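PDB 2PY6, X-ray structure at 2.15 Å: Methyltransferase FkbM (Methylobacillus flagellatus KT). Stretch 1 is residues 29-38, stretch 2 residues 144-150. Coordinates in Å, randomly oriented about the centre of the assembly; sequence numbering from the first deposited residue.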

# COMPACT_ATOMS: atom_id res chain seq x y z
N ALA A 29 35.59 31.64 -2.44
CA ALA A 29 36.10 30.55 -1.62
C ALA A 29 36.43 29.34 -2.50
O ALA A 29 37.54 28.83 -2.44
N LEU A 30 35.47 28.94 -3.34
CA LEU A 30 35.65 27.83 -4.28
C LEU A 30 36.79 28.01 -5.30
O LEU A 30 37.51 27.05 -5.64
N ALA A 31 36.94 29.24 -5.79
CA ALA A 31 37.96 29.55 -6.79
C ALA A 31 39.37 29.18 -6.32
O ALA A 31 40.18 28.71 -7.10
N VAL A 32 39.63 29.40 -5.03
CA VAL A 32 40.90 29.10 -4.39
C VAL A 32 40.94 27.79 -3.56
O VAL A 32 42.00 27.43 -3.06
N ASP A 33 39.81 27.09 -3.43
CA ASP A 33 39.78 25.82 -2.70
C ASP A 33 38.78 24.88 -3.36
O ASP A 33 37.57 25.02 -3.13
N PRO A 34 39.26 23.89 -4.14
CA PRO A 34 38.34 22.94 -4.75
C PRO A 34 37.55 22.07 -3.76
O PRO A 34 36.51 21.51 -4.11
N MSE A 35 38.02 21.97 -2.52
CA MSE A 35 37.33 21.23 -1.48
C MSE A 35 36.36 22.12 -0.69
O MSE A 35 35.76 21.69 0.30
N PHE A 36 36.15 23.37 -1.15
CA PHE A 36 35.21 24.26 -0.53
C PHE A 36 33.88 23.57 -0.45
O PHE A 36 33.44 22.95 -1.43
N GLY A 37 33.22 23.65 0.69
CA GLY A 37 31.91 23.01 0.81
C GLY A 37 31.96 21.55 1.28
O GLY A 37 30.89 20.93 1.50
N ILE A 38 33.16 20.99 1.42
CA ILE A 38 33.31 19.63 1.89
C ILE A 38 33.56 19.67 3.43
O ILE A 38 34.38 20.43 3.90
N GLU A 144 26.18 15.66 -3.79
CA GLU A 144 26.92 16.73 -4.47
C GLU A 144 28.28 16.90 -3.84
O GLU A 144 29.26 17.13 -4.56
N GLN A 145 28.33 16.78 -2.50
CA GLN A 145 29.59 16.82 -1.74
C GLN A 145 30.48 15.64 -2.10
O GLN A 145 31.69 15.80 -2.24
N ALA A 146 29.88 14.45 -2.26
CA ALA A 146 30.64 13.28 -2.69
C ALA A 146 31.31 13.54 -4.06
O ALA A 146 32.50 13.27 -4.23
N VAL A 147 30.52 14.03 -5.03
CA VAL A 147 31.04 14.32 -6.38
C VAL A 147 32.26 15.25 -6.33
O VAL A 147 33.25 14.99 -6.97
N ARG A 148 32.18 16.30 -5.50
CA ARG A 148 33.26 17.25 -5.38
C ARG A 148 34.44 16.72 -4.59
O ARG A 148 35.58 16.95 -4.97
N ALA A 149 34.18 16.02 -3.49
CA ALA A 149 35.24 15.55 -2.59
C ALA A 149 36.12 14.46 -3.17
O ALA A 149 37.28 14.36 -2.82
N PHE A 150 35.54 13.65 -4.04
CA PHE A 150 36.24 12.55 -4.70
C PHE A 150 36.65 12.84 -6.13
O PHE A 150 37.14 11.95 -6.78

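Packing of the end of one helix and the loop after it against the last turns of another. Arg 148 lies at the centre: its CA-to-CB bond points toward stretch 1, and chi1 and chi2 are both t, so the chain leaves the helix extended before chi3 turns to m. Arg 148 CG passes 3.3 Å from Pro 34 O, and the guanidinium reaches the loop backbone, where Arg 148 NH1 donates a hydrogen bond to Phe 36 O (2.9 Å, 156°). That oxygen sits near the guanidinium plane, leaving one face to Leu 30, whose CD1 is 3.9 Å from Arg 148 NH1; Leu 30 points toward the helix with chi1 t and chi2 p. Arg 148 NE, NH1 and NH2 are also hydrogen-bonded elsewhere in the structure. Gly 37, at phi 89°, has no side chain; a CB there would be jammed against the preceding carbonyl and would lie a tight 3.2 Å from Arg 148 NH1. Its own carbonyl accepts a second hydrogen bond, Gln 145 NE2 to Gly 37 O (3.1 Å, 136°), reached with chi1 m and chi2 t. The loop thus offers two successive carbonyls to two side chains one helical turn apart. Met 35, a selenomethionine, starts away from the helix, but m, m, m torsions fold its end back, placing Met 35 CE 3.7 Å from Ala 149 O and 3.9 Å from Ala 149 CB. Met 35 N donates to Asp 33 OD1 (3.0 Å), within a type I turn. Ile 38 starts sideways; with chi1 and chi2 both m, Ile 38 CD1 approaches Gln 145 O (3.2 Å) and Arg 148 CB (3.9 Å); Ala 149 CB lies 3.7 Å from Ile 38 CG2 and is almost as near to CD1.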

# COMPACT_ATOMS: atom_id res chain seq x y z
CB ALA A 29 35.10 30.19 -0.54
CB LEU A 30 34.34 27.56 -5.05
CG LEU A 30 34.37 26.35 -6.01
CD1 LEU A 30 34.64 25.01 -5.33
CD2 LEU A 30 33.08 26.27 -6.77
CB ALA A 31 37.90 31.03 -7.17
CB VAL A 32 41.42 30.27 -3.52
CG1 VAL A 32 41.55 31.55 -4.38
CG2 VAL A 32 40.54 30.49 -2.29
CB ASP A 33 39.38 26.07 -1.25
CG ASP A 33 39.41 24.81 -0.38
OD1 ASP A 33 39.80 23.71 -0.85
OD2 ASP A 33 39.04 24.95 0.80
CB PRO A 34 39.24 22.12 -5.67
CG PRO A 34 40.55 22.32 -5.25
CD PRO A 34 40.65 23.60 -4.51
CB MSE A 35 38.37 20.57 -0.56
CG MSE A 35 39.28 19.58 -1.28
SE MSE A 35 38.19 18.11 -2.00
CE MSE A 35 37.95 17.05 -0.34
CB PHE A 36 35.00 25.55 -1.32
CG PHE A 36 33.85 26.41 -0.78
CD1 PHE A 36 33.98 27.10 0.44
CD2 PHE A 36 32.66 26.52 -1.46
CE1 PHE A 36 32.97 27.87 0.94
CE2 PHE A 36 31.65 27.30 -0.99
CZ PHE A 36 31.79 27.98 0.23
CB ILE A 38 34.45 18.88 1.15
CG1 ILE A 38 34.21 18.95 -0.37
CG2 ILE A 38 34.57 17.44 1.64
CD1 ILE A 38 32.82 18.44 -0.82
CB GLU A 144 26.18 18.07 -4.43
CG GLU A 144 25.07 18.21 -5.43
CD GLU A 144 23.86 17.32 -5.20
OE1 GLU A 144 23.60 16.98 -4.02
OE2 GLU A 144 23.18 17.00 -6.20
CB GLN A 145 29.33 16.84 -0.24
CG GLN A 145 28.63 18.15 0.26
CD GLN A 145 28.28 18.10 1.75
OE1 GLN A 145 27.85 17.07 2.26
NE2 GLN A 145 28.44 19.22 2.43
CB ALA A 146 29.74 12.06 -2.81
CB VAL A 147 29.95 14.86 -7.31
CG1 VAL A 147 30.54 15.36 -8.64
CG2 VAL A 147 28.90 13.79 -7.57
CB ARG A 148 32.73 18.54 -4.74
CG ARG A 148 33.82 19.65 -4.57
CD ARG A 148 33.17 20.94 -4.06
NE ARG A 148 32.35 21.55 -5.08
CZ ARG A 148 31.59 22.62 -4.88
NH1 ARG A 148 31.59 23.22 -3.70
NH2 ARG A 148 30.88 23.14 -5.88
CB ALA A 149 34.66 15.09 -1.25
CB PHE A 150 35.37 11.28 -4.61
CG PHE A 150 35.26 10.72 -3.22
CD1 PHE A 150 36.39 10.21 -2.59
CD2 PHE A 150 34.07 10.75 -2.52
CE1 PHE A 150 36.33 9.71 -1.31
CE2 PHE A 150 34.00 10.28 -1.22
CZ PHE A 150 35.13 9.76 -0.62